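Local coordinates for protein lactococcus lactis MG1363 DpsA (Lactococcus lactis, PDB 1ZS3) that binds DNA, which requires an N-terminal helix, and, as a dodecameric Dps protein of the ferritin superfamily, probably helps to shield the cell from oxidative stress, at residues I43-A48 with E116-D121; L38-I43 with I100-K105; A29-V34 with T130-L135; F73-L78 with A146-L151. All blocks are in the same frame, centred on the assembly; numbering follows the deposited sequence.

Contact 1: residues I43-A48 with E116-D121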
loop_
_atom_site.group_PDB
_atom_site.type_symbol
_atom_site.label_atom_id
_atom_site.label_comp_id
_atom_site.label_asym_id
_atom_site.label_seq_id
_atom_site.Cartn_x
_atom_site.Cartn_y
_atom_site.Cartn_z
ATOM N N ILE A 43 -5.883 -26.278 -18.803
ATOM C CA ILE A 43 -7.262 -26.777 -18.797
ATOM C C ILE A 43 -7.374 -27.914 -17.794
ATOM O O ILE A 43 -8.330 -28.027 -17.040
ATOM C CB ILE A 43 -7.690 -27.244 -20.213
ATOM C CG1 ILE A 43 -7.264 -26.200 -21.260
ATOM C CG2 ILE A 43 -9.178 -27.585 -20.223
ATOM C CD1 ILE A 43 -8.381 -25.597 -22.077
ATOM N N ARG A 44 -6.367 -28.746 -17.765
ATOM C CA ARG A 44 -6.322 -29.871 -16.858
ATOM C C ARG A 44 -6.288 -29.426 -15.418
ATOM O O ARG A 44 -6.879 -30.079 -14.561
ATOM C CB ARG A 44 -5.089 -30.739 -17.185
ATOM C CG ARG A 44 -5.334 -31.873 -18.191
ATOM C CD ARG A 44 -5.596 -33.203 -17.517
ATOM N NE ARG A 44 -4.356 -33.735 -16.934
ATOM C CZ ARG A 44 -4.273 -34.412 -15.787
ATOM N NH1 ARG A 44 -5.343 -34.680 -15.028
ATOM N NH2 ARG A 44 -3.074 -34.815 -15.404
ATOM N N LEU A 45 -5.598 -28.313 -15.156
ATOM C CA LEU A 45 -5.410 -27.741 -13.827
ATOM C C LEU A 45 -6.591 -26.912 -13.511
ATOM O O LEU A 45 -6.966 -26.828 -12.361
ATOM C CB LEU A 45 -4.156 -26.856 -13.767
ATOM C CG LEU A 45 -2.832 -27.641 -13.755
ATOM C CD1 LEU A 45 -1.675 -26.804 -14.186
ATOM C CD2 LEU A 45 -2.565 -28.260 -12.364
ATOM N N THR A 46 -7.188 -26.258 -14.515
ATOM C CA THR A 46 -8.496 -25.667 -14.372
ATOM C C THR A 46 -9.565 -26.690 -13.984
ATOM O O THR A 46 -10.403 -26.423 -13.110
ATOM C CB THR A 46 -8.911 -25.010 -15.664
ATOM O OG1 THR A 46 -8.039 -23.907 -15.951
ATOM C CG2 THR A 46 -10.270 -24.367 -15.536
ATOM N N GLN A 47 -9.572 -27.862 -14.621
ATOM C CA GLN A 47 -10.513 -28.919 -14.232
ATOM C C GLN A 47 -10.279 -29.353 -12.785
ATOM O O GLN A 47 -11.226 -29.391 -11.995
ATOM C CB GLN A 47 -10.369 -30.130 -15.167
ATOM C CG GLN A 47 -11.036 -31.432 -14.634
ATOM C CD GLN A 47 -10.951 -32.584 -15.610
ATOM O OE1 GLN A 47 -9.920 -33.262 -15.678
ATOM N NE2 GLN A 47 -12.026 -32.806 -16.364
ATOM N N ALA A 48 -9.046 -29.694 -12.451
ATOM C CA ALA A 48 -8.704 -30.163 -11.098
ATOM C C ALA A 48 -8.943 -29.077 -10.014
ATOM O O ALA A 48 -9.303 -29.371 -8.880
ATOM C CB ALA A 48 -7.243 -30.683 -11.074
ATOM N N GLU A 116 -0.883 -36.910 -8.534
ATOM C CA GLU A 116 0.037 -37.857 -9.154
ATOM C C GLU A 116 0.079 -37.745 -10.694
ATOM O O GLU A 116 1.134 -37.883 -11.302
ATOM C CB GLU A 116 -0.345 -39.255 -8.714
ATOM C CG GLU A 116 0.833 -40.213 -8.670
ATOM C CD GLU A 116 0.554 -41.410 -7.792
ATOM O OE1 GLU A 116 0.993 -41.409 -6.600
ATOM O OE2 GLU A 116 -0.149 -42.319 -8.302
ATOM N N SER A 117 -1.053 -37.446 -11.306
ATOM C CA SER A 117 -1.121 -37.233 -12.731
ATOM C C SER A 117 -0.406 -35.968 -13.151
ATOM O O SER A 117 0.127 -35.913 -14.270
ATOM C CB SER A 117 -2.562 -37.183 -13.168
ATOM O OG SER A 117 -3.084 -35.880 -13.056
ATOM N N PHE A 118 -0.363 -34.966 -12.264
ATOM C CA PHE A 118 0.324 -33.727 -12.577
ATOM C C PHE A 118 1.801 -33.855 -12.392
ATOM O O PHE A 118 2.521 -33.142 -13.060
ATOM C CB PHE A 118 -0.234 -32.580 -11.755
ATOM C CG PHE A 118 -1.573 -32.123 -12.220
ATOM C CD1 PHE A 118 -1.767 -31.717 -13.511
ATOM C CD2 PHE A 118 -2.648 -32.140 -11.375
ATOM C CE1 PHE A 118 -3.015 -31.292 -13.937
ATOM C CE2 PHE A 118 -3.892 -31.731 -11.793
ATOM C CZ PHE A 118 -4.079 -31.316 -13.077
ATOM N N ILE A 119 2.246 -34.786 -11.557
ATOM C CA ILE A 119 3.699 -34.933 -11.344
ATOM C C ILE A 119 4.265 -35.485 -12.616
ATOM O O ILE A 119 5.302 -35.032 -13.078
ATOM C CB ILE A 119 4.044 -35.877 -10.170
ATOM C CG1 ILE A 119 3.667 -35.205 -8.849
ATOM C CG2 ILE A 119 5.526 -36.228 -10.169
ATOM C CD1 ILE A 119 3.549 -36.139 -7.713
ATOM N N VAL A 120 3.547 -36.456 -13.166
ATOM C CA VAL A 120 3.900 -37.142 -14.431
ATOM C C VAL A 120 3.794 -36.184 -15.608
ATOM O O VAL A 120 4.765 -35.978 -16.313
ATOM C CB VAL A 120 2.985 -38.422 -14.660
ATOM C CG1 VAL A 120 3.086 -38.946 -16.067
ATOM C CG2 VAL A 120 3.370 -39.516 -13.643
ATOM N N ASP A 121 2.623 -35.587 -15.815
ATOM C CA ASP A 121 2.471 -34.460 -16.722
ATOM C C ASP A 121 3.695 -33.508 -16.748
ATOM O O ASP A 121 4.211 -33.207 -17.823
ATOM C CB ASP A 121 1.227 -33.660 -16.317
ATOM C CG ASP A 121 0.007 -34.039 -17.093
ATOM O OD1 ASP A 121 -0.919 -33.223 -17.298
ATOM O OD2 ASP A 121 -0.125 -35.169 -17.541
#

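Contact 2: residues L38-I43 with I100-K105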
loop_
_atom_site.group_PDB
_atom_site.type_symbol
_atom_site.label_atom_id
_atom_site.label_comp_id
_atom_site.label_asym_id
_atom_site.label_seq_id
_atom_site.Cartn_x
_atom_site.Cartn_y
_atom_site.Cartn_z
ATOM N N LEU A 38 1.600 -26.167 -22.270
ATOM C CA LEU A 38 1.240 -25.183 -21.266
ATOM C C LEU A 38 -0.262 -25.019 -21.229
ATOM O O LEU A 38 -0.847 -25.026 -20.159
ATOM C CB LEU A 38 1.908 -23.839 -21.520
ATOM C CG LEU A 38 3.385 -23.802 -21.150
ATOM C CD1 LEU A 38 3.928 -22.493 -21.625
ATOM C CD2 LEU A 38 3.605 -24.015 -19.644
ATOM N N PHE A 39 -0.875 -24.861 -22.397
ATOM C CA PHE A 39 -2.290 -24.552 -22.451
ATOM C C PHE A 39 -3.154 -25.730 -22.140
ATOM O O PHE A 39 -4.241 -25.550 -21.574
ATOM C CB PHE A 39 -2.683 -23.940 -23.778
ATOM C CG PHE A 39 -3.625 -22.819 -23.618
ATOM C CD1 PHE A 39 -3.194 -21.513 -23.678
ATOM C CD2 PHE A 39 -4.930 -23.069 -23.318
ATOM C CE1 PHE A 39 -4.070 -20.485 -23.507
ATOM C CE2 PHE A 39 -5.821 -22.035 -23.127
ATOM C CZ PHE A 39 -5.389 -20.743 -23.229
ATOM N N ILE A 40 -2.709 -26.946 -22.457
ATOM C CA ILE A 40 -3.567 -28.087 -22.203
ATOM C C ILE A 40 -3.473 -28.406 -20.732
ATOM O O ILE A 40 -4.482 -28.728 -20.142
ATOM C CB ILE A 40 -3.236 -29.302 -23.183
ATOM C CG1 ILE A 40 -4.337 -29.431 -24.223
ATOM C CG2 ILE A 40 -3.130 -30.610 -22.463
ATOM C CD1 ILE A 40 -4.506 -28.208 -25.062
ATOM N N GLU A 41 -2.284 -28.317 -20.141
ATOM C CA GLU A 41 -2.148 -28.354 -18.683
ATOM C C GLU A 41 -3.043 -27.314 -18.024
ATOM O O GLU A 41 -3.721 -27.640 -17.097
ATOM C CB GLU A 41 -0.719 -28.096 -18.257
ATOM C CG GLU A 41 -0.427 -28.732 -16.928
ATOM C CD GLU A 41 -0.120 -30.201 -17.026
ATOM O OE1 GLU A 41 -0.940 -31.004 -16.531
ATOM O OE2 GLU A 41 0.938 -30.537 -17.599
ATOM N N ASN A 42 -3.060 -26.086 -18.499
ATOM C CA ASN A 42 -3.963 -25.073 -17.988
ATOM C C ASN A 42 -5.387 -25.578 -17.802
ATOM O O ASN A 42 -6.032 -25.327 -16.776
ATOM C CB ASN A 42 -3.940 -23.829 -18.894
ATOM C CG ASN A 42 -4.900 -22.763 -18.447
ATOM O OD1 ASN A 42 -5.641 -22.215 -19.247
ATOM N ND2 ASN A 42 -4.870 -22.452 -17.169
ATOM N N ILE A 43 -5.883 -26.278 -18.803
ATOM C CA ILE A 43 -7.262 -26.777 -18.797
ATOM C C ILE A 43 -7.374 -27.914 -17.794
ATOM O O ILE A 43 -8.330 -28.027 -17.040
ATOM C CB ILE A 43 -7.690 -27.244 -20.213
ATOM C CG1 ILE A 43 -7.264 -26.200 -21.260
ATOM C CG2 ILE A 43 -9.178 -27.585 -20.223
ATOM C CD1 ILE A 43 -8.381 -25.597 -22.077
ATOM N N ILE A 100 0.627 -35.403 -22.536
ATOM C CA ILE A 100 -0.350 -34.902 -21.571
ATOM C C ILE A 100 -1.706 -35.156 -22.171
ATOM O O ILE A 100 -1.976 -34.852 -23.326
ATOM C CB ILE A 100 -0.205 -33.384 -21.297
ATOM C CG1 ILE A 100 0.998 -33.116 -20.405
ATOM C CG2 ILE A 100 -1.494 -32.790 -20.689
ATOM C CD1 ILE A 100 1.955 -32.117 -21.010
ATOM N N THR A 101 -2.582 -35.704 -21.350
ATOM C CA THR A 101 -3.814 -36.275 -21.860
ATOM C C THR A 101 -5.001 -35.927 -20.939
ATOM O O THR A 101 -4.953 -36.181 -19.759
ATOM C CB THR A 101 -3.634 -37.811 -22.017
ATOM O OG1 THR A 101 -4.499 -38.505 -21.145
ATOM C CG2 THR A 101 -2.186 -38.329 -21.593
ATOM N N GLU A 102 -6.023 -35.323 -21.511
ATOM C CA GLU A 102 -7.226 -34.941 -20.774
ATOM C C GLU A 102 -8.056 -36.181 -20.446
ATOM O O GLU A 102 -7.624 -37.275 -20.718
ATOM C CB GLU A 102 -8.005 -33.896 -21.524
ATOM C CG GLU A 102 -7.180 -32.652 -21.722
ATOM C CD GLU A 102 -7.921 -31.648 -22.532
ATOM O OE1 GLU A 102 -8.941 -31.113 -22.013
ATOM O OE2 GLU A 102 -7.466 -31.399 -23.679
ATOM N N ASP A 103 -9.205 -36.030 -19.788
ATOM C CA ASP A 103 -9.999 -37.163 -19.281
ATOM C C ASP A 103 -11.217 -36.622 -18.556
ATOM O O ASP A 103 -11.058 -36.073 -17.491
ATOM C CB ASP A 103 -9.158 -38.032 -18.318
ATOM C CG ASP A 103 -9.655 -39.495 -18.201
ATOM O OD1 ASP A 103 -8.783 -40.411 -18.269
ATOM O OD2 ASP A 103 -10.866 -39.809 -18.026
ATOM N N PRO A 104 -12.423 -36.721 -19.118
ATOM C CA PRO A 104 -13.603 -36.140 -18.448
ATOM C C PRO A 104 -14.023 -36.889 -17.146
ATOM O O PRO A 104 -14.762 -36.371 -16.333
ATOM C CB PRO A 104 -14.715 -36.225 -19.525
ATOM C CG PRO A 104 -13.982 -36.476 -20.794
ATOM C CD PRO A 104 -12.787 -37.341 -20.404
ATOM N N LYS A 105 -13.525 -38.108 -16.997
ATOM C CA LYS A 105 -13.737 -38.918 -15.773
ATOM C C LYS A 105 -12.772 -38.517 -14.653
ATOM O O LYS A 105 -12.776 -39.147 -13.591
ATOM C CB LYS A 105 -13.612 -40.438 -16.048
ATOM C CG LYS A 105 -14.461 -40.882 -17.329
ATOM C CD LYS A 105 -14.287 -42.404 -17.715
ATOM C CE LYS A 105 -12.825 -42.631 -18.179
ATOM N NZ LYS A 105 -12.641 -42.046 -19.568
#

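Contact 3: residues A29-V34 with T130-L135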
loop_
_atom_site.group_PDB
_atom_site.type_symbol
_atom_site.label_atom_id
_atom_site.label_comp_id
_atom_site.label_asym_id
_atom_site.label_seq_id
_atom_site.Cartn_x
_atom_site.Cartn_y
_atom_site.Cartn_z
ATOM N N ALA A 29 10.167 -24.112 -33.046
ATOM C CA ALA A 29 9.372 -25.314 -33.377
ATOM C C ALA A 29 9.198 -26.120 -32.094
ATOM O O ALA A 29 8.067 -26.426 -31.698
ATOM C CB ALA A 29 10.122 -26.175 -34.418
ATOM N N MET A 30 10.330 -26.449 -31.455
ATOM C CA MET A 30 10.311 -27.132 -30.176
ATOM C C MET A 30 9.404 -26.480 -29.117
ATOM O O MET A 30 8.724 -27.183 -28.376
ATOM C CB MET A 30 11.730 -27.241 -29.644
ATOM C CG MET A 30 11.886 -28.182 -28.482
ATOM S SD MET A 30 11.219 -29.832 -28.905
ATOM C CE MET A 30 12.733 -30.516 -29.704
ATOM N N LEU A 31 9.384 -25.156 -29.072
ATOM C CA LEU A 31 8.591 -24.395 -28.121
ATOM C C LEU A 31 7.111 -24.403 -28.428
ATOM O O LEU A 31 6.313 -23.971 -27.590
ATOM C CB LEU A 31 9.058 -22.945 -28.048
ATOM C CG LEU A 31 10.388 -22.728 -27.337
ATOM C CD1 LEU A 31 10.942 -21.335 -27.610
ATOM C CD2 LEU A 31 10.235 -22.986 -25.850
ATOM N N GLY A 32 6.757 -24.850 -29.638
ATOM C CA GLY A 32 5.379 -25.063 -30.048
ATOM C C GLY A 32 4.758 -26.205 -29.305
ATOM O O GLY A 32 3.544 -26.205 -29.082
ATOM N N HIS A 33 5.594 -27.168 -28.949
ATOM C CA HIS A 33 5.193 -28.248 -28.107
ATOM C C HIS A 33 5.113 -27.795 -26.629
ATOM O O HIS A 33 4.291 -28.290 -25.833
ATOM C CB HIS A 33 6.224 -29.332 -28.231
ATOM C CG HIS A 33 6.204 -30.117 -29.531
ATOM N ND1 HIS A 33 5.014 -30.673 -30.126
ATOM C CD2 HIS A 33 7.245 -30.565 -30.281
ATOM C CE1 HIS A 33 5.356 -31.337 -31.221
ATOM N NE2 HIS A 33 6.687 -31.347 -31.307
ATOM N N VAL A 34 6.007 -26.875 -26.239
ATOM C CA VAL A 34 6.088 -26.467 -24.858
ATOM C C VAL A 34 4.871 -25.644 -24.596
ATOM O O VAL A 34 4.145 -25.936 -23.657
ATOM C CB VAL A 34 7.335 -25.650 -24.567
ATOM C CG1 VAL A 34 7.222 -25.018 -23.216
ATOM C CG2 VAL A 34 8.537 -26.550 -24.645
ATOM N N THR A 130 13.773 -28.679 -21.735
ATOM C CA THR A 130 15.199 -28.996 -21.749
ATOM C C THR A 130 15.826 -28.761 -23.120
ATOM O O THR A 130 16.848 -28.085 -23.236
ATOM C CB THR A 130 15.398 -30.435 -21.245
ATOM O OG1 THR A 130 15.569 -30.409 -19.817
ATOM C CG2 THR A 130 16.668 -31.071 -21.746
ATOM N N ARG A 131 15.185 -29.308 -24.138
ATOM C CA ARG A 131 15.651 -29.219 -25.502
ATOM C C ARG A 131 15.537 -27.793 -26.003
ATOM O O ARG A 131 16.436 -27.304 -26.663
ATOM C CB ARG A 131 14.867 -30.192 -26.408
ATOM C CG ARG A 131 15.254 -31.665 -26.197
ATOM C CD ARG A 131 14.744 -32.639 -27.288
ATOM N NE ARG A 131 13.631 -33.470 -26.792
ATOM C CZ ARG A 131 12.892 -34.298 -27.548
ATOM N NH1 ARG A 131 11.913 -35.007 -26.973
ATOM N NH2 ARG A 131 13.119 -34.404 -28.864
ATOM N N ALA A 132 14.438 -27.110 -25.696
ATOM C CA ALA A 132 14.261 -25.755 -26.168
ATOM C C ALA A 132 15.311 -24.777 -25.531
ATOM O O ALA A 132 15.688 -23.777 -26.135
ATOM C CB ALA A 132 12.869 -25.284 -25.900
ATOM N N ILE A 133 15.788 -25.067 -24.320
ATOM C CA ILE A 133 16.830 -24.276 -23.707
ATOM C C ILE A 133 18.035 -24.408 -24.559
ATOM O O ILE A 133 18.582 -23.397 -24.968
ATOM C CB ILE A 133 17.117 -24.735 -22.283
ATOM C CG1 ILE A 133 15.905 -24.377 -21.412
ATOM C CG2 ILE A 133 18.461 -24.170 -21.759
ATOM C CD1 ILE A 133 15.902 -25.035 -20.087
ATOM N N LYS A 134 18.471 -25.652 -24.802
ATOM C CA LYS A 134 19.707 -25.921 -25.535
ATOM C C LYS A 134 19.675 -25.318 -26.945
ATOM O O LYS A 134 20.676 -24.768 -27.399
ATOM C CB LYS A 134 19.986 -27.420 -25.629
ATOM C CG LYS A 134 20.277 -28.139 -24.302
ATOM C CD LYS A 134 20.582 -29.620 -24.562
ATOM C CE LYS A 134 20.610 -30.476 -23.293
ATOM N NZ LYS A 134 19.792 -31.768 -23.448
ATOM N N LEU A 135 18.539 -25.412 -27.639
ATOM C CA LEU A 135 18.394 -24.881 -29.000
ATOM C C LEU A 135 18.465 -23.386 -28.945
ATOM O O LEU A 135 19.127 -22.770 -29.779
ATOM C CB LEU A 135 17.079 -25.322 -29.688
ATOM C CG LEU A 135 16.943 -26.835 -29.991
ATOM C CD1 LEU A 135 15.695 -27.149 -30.817
ATOM C CD2 LEU A 135 18.209 -27.422 -30.647
#

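Contact 4: residues F73-L78 with A146-L151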
loop_
_atom_site.group_PDB
_atom_site.type_symbol
_atom_site.label_atom_id
_atom_site.label_comp_id
_atom_site.label_asym_id
_atom_site.label_seq_id
_atom_site.Cartn_x
_atom_site.Cartn_y
_atom_site.Cartn_z
ATOM N N PHE A 73 2.029 -16.373 -22.182
ATOM C CA PHE A 73 2.205 -15.017 -22.724
ATOM C C PHE A 73 3.678 -14.565 -22.673
ATOM O O PHE A 73 4.138 -13.824 -23.526
ATOM C CB PHE A 73 1.345 -13.991 -21.976
ATOM C CG PHE A 73 -0.126 -14.048 -22.312
ATOM C CD1 PHE A 73 -1.042 -14.576 -21.394
ATOM C CD2 PHE A 73 -0.601 -13.582 -23.531
ATOM C CE1 PHE A 73 -2.379 -14.635 -21.696
ATOM C CE2 PHE A 73 -1.966 -13.667 -23.852
ATOM C CZ PHE A 73 -2.853 -14.185 -22.925
ATOM N N LYS A 74 4.431 -15.044 -21.696
ATOM C CA LYS A 74 5.748 -14.487 -21.490
ATOM C C LYS A 74 6.676 -14.990 -22.606
ATOM O O LYS A 74 7.468 -14.231 -23.163
ATOM C CB LYS A 74 6.277 -14.811 -20.092
ATOM C CG LYS A 74 7.483 -14.013 -19.684
ATOM C CD LYS A 74 8.450 -14.833 -18.785
ATOM C CE LYS A 74 9.121 -13.953 -17.671
ATOM N NZ LYS A 74 10.475 -14.493 -17.259
ATOM N N ILE A 75 6.585 -16.286 -22.876
ATOM C CA ILE A 75 7.398 -16.964 -23.864
ATOM C C ILE A 75 6.986 -16.667 -25.302
ATOM O O ILE A 75 7.844 -16.587 -26.187
ATOM C CB ILE A 75 7.407 -18.452 -23.556
ATOM C CG1 ILE A 75 7.949 -18.653 -22.135
ATOM C CG2 ILE A 75 8.334 -19.214 -24.513
ATOM C CD1 ILE A 75 8.164 -20.054 -21.820
ATOM N N SER A 76 5.685 -16.493 -25.504
ATOM C CA SER A 76 5.130 -16.137 -26.766
ATOM C C SER A 76 5.722 -14.833 -27.119
ATOM O O SER A 76 6.198 -14.648 -28.225
ATOM C CB SER A 76 3.604 -16.069 -26.757
ATOM O OG SER A 76 3.068 -17.377 -26.627
ATOM N N ASP A 77 5.662 -13.908 -26.176
ATOM C CA ASP A 77 6.201 -12.561 -26.384
ATOM C C ASP A 77 7.660 -12.633 -26.662
ATOM O O ASP A 77 8.142 -11.857 -27.488
ATOM C CB ASP A 77 5.976 -11.672 -25.178
ATOM C CG ASP A 77 4.633 -11.085 -25.177
ATOM O OD1 ASP A 77 4.104 -10.735 -24.122
ATOM O OD2 ASP A 77 3.991 -10.930 -26.215
ATOM N N LEU A 78 8.379 -13.541 -25.984
ATOM C CA LEU A 78 9.807 -13.580 -26.162
ATOM C C LEU A 78 10.079 -14.047 -27.593
ATOM O O LEU A 78 11.007 -13.548 -28.233
ATOM C CB LEU A 78 10.455 -14.521 -25.155
ATOM C CG LEU A 78 10.722 -13.889 -23.791
ATOM C CD1 LEU A 78 11.158 -14.933 -22.784
ATOM C CD2 LEU A 78 11.779 -12.787 -23.848
ATOM N N ALA A 146 16.721 -17.429 -21.387
ATOM C CA ALA A 146 16.539 -17.078 -19.991
ATOM C C ALA A 146 15.100 -17.342 -19.510
ATOM O O ALA A 146 14.901 -17.926 -18.435
ATOM C CB ALA A 146 16.901 -15.639 -19.777
ATOM N N GLY A 147 14.104 -16.895 -20.287
ATOM C CA GLY A 147 12.700 -17.163 -19.994
ATOM C C GLY A 147 12.422 -18.660 -19.873
ATOM O O GLY A 147 11.696 -19.087 -19.008
ATOM N N VAL A 148 13.008 -19.474 -20.720
ATOM C CA VAL A 148 12.704 -20.891 -20.739
ATOM C C VAL A 148 13.402 -21.601 -19.584
ATOM O O VAL A 148 12.931 -22.629 -19.118
ATOM C CB VAL A 148 13.094 -21.514 -22.096
ATOM C CG1 VAL A 148 13.095 -23.031 -22.046
ATOM C CG2 VAL A 148 12.151 -21.090 -23.146
ATOM N N VAL A 149 14.497 -21.025 -19.095
ATOM C CA VAL A 149 15.156 -21.557 -17.924
ATOM C C VAL A 149 14.254 -21.319 -16.715
ATOM O O VAL A 149 14.114 -22.154 -15.819
ATOM C CB VAL A 149 16.558 -20.936 -17.721
ATOM C CG1 VAL A 149 17.103 -21.259 -16.335
ATOM C CG2 VAL A 149 17.545 -21.410 -18.804
ATOM N N GLU A 150 13.609 -20.175 -16.678
ATOM C CA GLU A 150 12.754 -19.872 -15.574
ATOM C C GLU A 150 11.728 -20.980 -15.499
ATOM O O GLU A 150 11.539 -21.548 -14.442
ATOM C CB GLU A 150 12.105 -18.524 -15.775
ATOM C CG GLU A 150 12.705 -17.397 -14.933
ATOM C CD GLU A 150 11.978 -16.088 -15.195
ATOM O OE1 GLU A 150 10.765 -15.970 -14.817
ATOM O OE2 GLU A 150 12.609 -15.222 -15.853
ATOM N N LEU A 151 11.098 -21.297 -16.631
ATOM C CA LEU A 151 10.029 -22.292 -16.704
ATOM C C LEU A 151 10.484 -23.686 -16.258
ATOM O O LEU A 151 9.771 -24.371 -15.508
ATOM C CB LEU A 151 9.518 -22.343 -18.135
ATOM C CG LEU A 151 8.430 -23.351 -18.456
ATOM C CD1 LEU A 151 7.291 -23.283 -17.468
ATOM C CD2 LEU A 151 7.910 -23.108 -19.855
#

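Contact 1: residues I43-A48 with E116-D121
Arg-44 offers a worked example of one long side chain crossing the interior of a four-helix bundle, here the ferritin-like bundle of Dps proteins. Helices 27-51 and 111-138 run close to antiparallel at this level, their local axes 11.7 Å apart, a gap bridged mainly by long side chains. Arg-44 starts with CB against the rim of Phe-118, 3.9 Å from its CE1. The chain then bends at its second and third torsions and turns the guanidinium flat over the ring, the planes only 14° apart. CZ stands 4.4 Å from the ring centroid, displaced from the middle, which makes an off-centre cation-pi contact. NE turns to Asp-121 OD1 in a weak bond. NH1 makes another weak bond to Ser-117 OG. At the tip, NH2 gives that same OG a nearly straight hydrogen bond of 2.6 Å (165°), lying in the guanidinium plane, and also reaches Asp-121 OD1 in a weak, loose salt bridge of 3.3 Å. Asp-121 OD1 is less surely placed, so both bonds to it are approximate; Glu-41 is a second acid nearby. Ser-117 OG is in turn bonded to Leu-114 O, which helps to fix its orientation. An alanine here would remove the guanidinium, and would probably leave Asp-121 without this counter-charge and one face of Phe-118 without its flat cover. Leu-45, which packs onwards against helix 55-81, closes the ring's other face, its CD2 3.5 Å from the centroid and almost directly above it. Ala-48 completes the clasp, placing CB at the ring edge, 3.6 Å from Phe-118 CE2.

Contact 2: residues L38-I43 with I100-K105
Glu-102 OE1 is gripped by one hydrogen bond, and the donor belongs to another chain: the backbone N of Thr-90 in a neighbouring subunit. The Glu-102 carboxylate makes no polar bond to residues 38-43; its oxygens rest against isoleucine carbons. Beyond CG the side chain is extended (chi2 177°) and crosses Ile-40 at about a right angle, bringing OE2 to 3.7 Å from Ile-40 CG1. OE1 passes obliquely by Ile-43, 4.0 Å from its CG2, and Ile-43 itself also packs on Phe-39 of the neighbouring subunit. Two residues earlier, Ile-100 lies alongside Ile-40 with the side chains running in opposite senses, branch methyl to branch methyl, the two CG2 atoms 3.3 Å apart. Glu-41 CG stands anti to the backbone N, and a bend at the next torsion swings the carboxylate across Ile-100, with OE2 3.8 Å from Ile-100 CG1. That oxygen has its polar partner in Gln-125 NE2 of helix 111-138, so the isoleucine merely flanks a buried acid bonded by another helix. The arrangement belongs to the long connection of the ferritin-like bundle, which in Dps proteins carries a short helix, here 90-96, before it passes over the first bundle helix beside a subunit interface.

Contact 3: residues A29-V34 with T130-L135
The backbones of residues 29-34 and 130-135 approach closely, the CA atoms of Met-30 and Ala-132 being 5.8 Å apart. Their helices, 27-51 and 111-138, run antiparallel at 151° with local axes 9.1 Å from each other, as neighbouring members of the four-helix bundle that defines the ferritin-like fold. A small residue on one side suits such spacing, and Ala-132 supplies it by turning only a methyl group toward the partner helix. Met-30 packs around it with a folded side chain. Its CG is anti to the backbone N (chi1 -167°), and bends at the next two torsions (chi2 54°) carry the thioether across the partner helix, toward Arg-131. CG consequently rests 3.9 Å from Ala-132 N, against both the backbone and the methyl of the alanine. Farther out, the terminal methyl CE meets the aliphatic part of Arg-131 crosswise, 3.8 Å from its CD and also close to its CB. Arg-131 sends its charged end outward, where it forms a cation-pi contact with Phe-128 on its own helix. At the root of the methionine, CB is flanked by Leu-135 CD1 at 4.1 Å. Contacts across the interface are thus entirely van der Waals, with no hydrogen bond joining the two segments. Leu-31 leads the packing toward the interior, since it also touches Leu-144 and Val-148 of helix 142-165 and so ties a third helix to the pair. Its CG is anti to the carbonyl carbon, an orientation that presents one branch to the alanine, with Leu-31 CD2 3.5 Å from Ala-132 CB.

Contact 4: residues F73-L78 with A146-L151
Two long side chains meet between residues 73-78 and 146-151. Lys-74 has CG anti to the backbone N (chi1 -167°) and bends at its second and third torsions, while Glu-150 is straight beyond CG (chi2 -179°). Crossing at about a right angle, they bring Lys-74 NZ close to both carboxylate oxygens, 2.7 Å from Glu-150 OE2 and 2.9 Å from Glu-150 OE1. The ammonium stands to one side of the carboxylate plane, in a salt bridge at the margin of the interface. An alanine here would take away the ammonium and its aliphatic stem, and would probably cost Glu-150 this ion pair and loosen the margin of the helix pair. Behind the bridge the packing is apolar. Ile-75 extends its CD1 across Leu-151, 3.6 Å from CD2 of that leucine, and touches Val-148 CG2 more loosely at 4.3 Å. Leu-78 CD1 sits over the bare backbone of Gly-147, 3.9 Å from its CA. A side chain at that glycine would point toward the partner helix, and its CB would collide with this leucine methyl as placed. Glycine thereby lets the leucine seat directly on the helix backbone. Val-148 and Leu-151 also pack on Ile-129 of helix 111-138, joining this pair to the common core. Local axes 10.1 Å apart and an antiparallel angle of 159° identify an adjacent helix pair, 55-81 with 142-165, of the ferritin-like four-helix bundle: an apolar seam with an ion pair along the margin that faces the inside of the shell.

How the contacts relate
Along the chain come the first segments 29-34, 38-43, 43-48 and 73-78, then the second: 100-105 (contact 2), 116-121 (contact 1), 130-135 (contact 3) and 146-151 (contact 4). Contacts 1 and 3 join helices 27-51 and 111-138, with centres about 21 Å apart on opposite sides of the chain's centre; contact 1 is nested inside the loop that contact 3 closes. Contact 4 pairs helices 55-81 and 142-165, its centre about 11 Å from that of contact 3, and the two touch through Ile-133 and Val-148. Contact 2 shares Ile-43 with contact 1, centres about 7 Å apart, and adds the connecting loop. Together they link all four bundle helices into one subunit of the dodecamer.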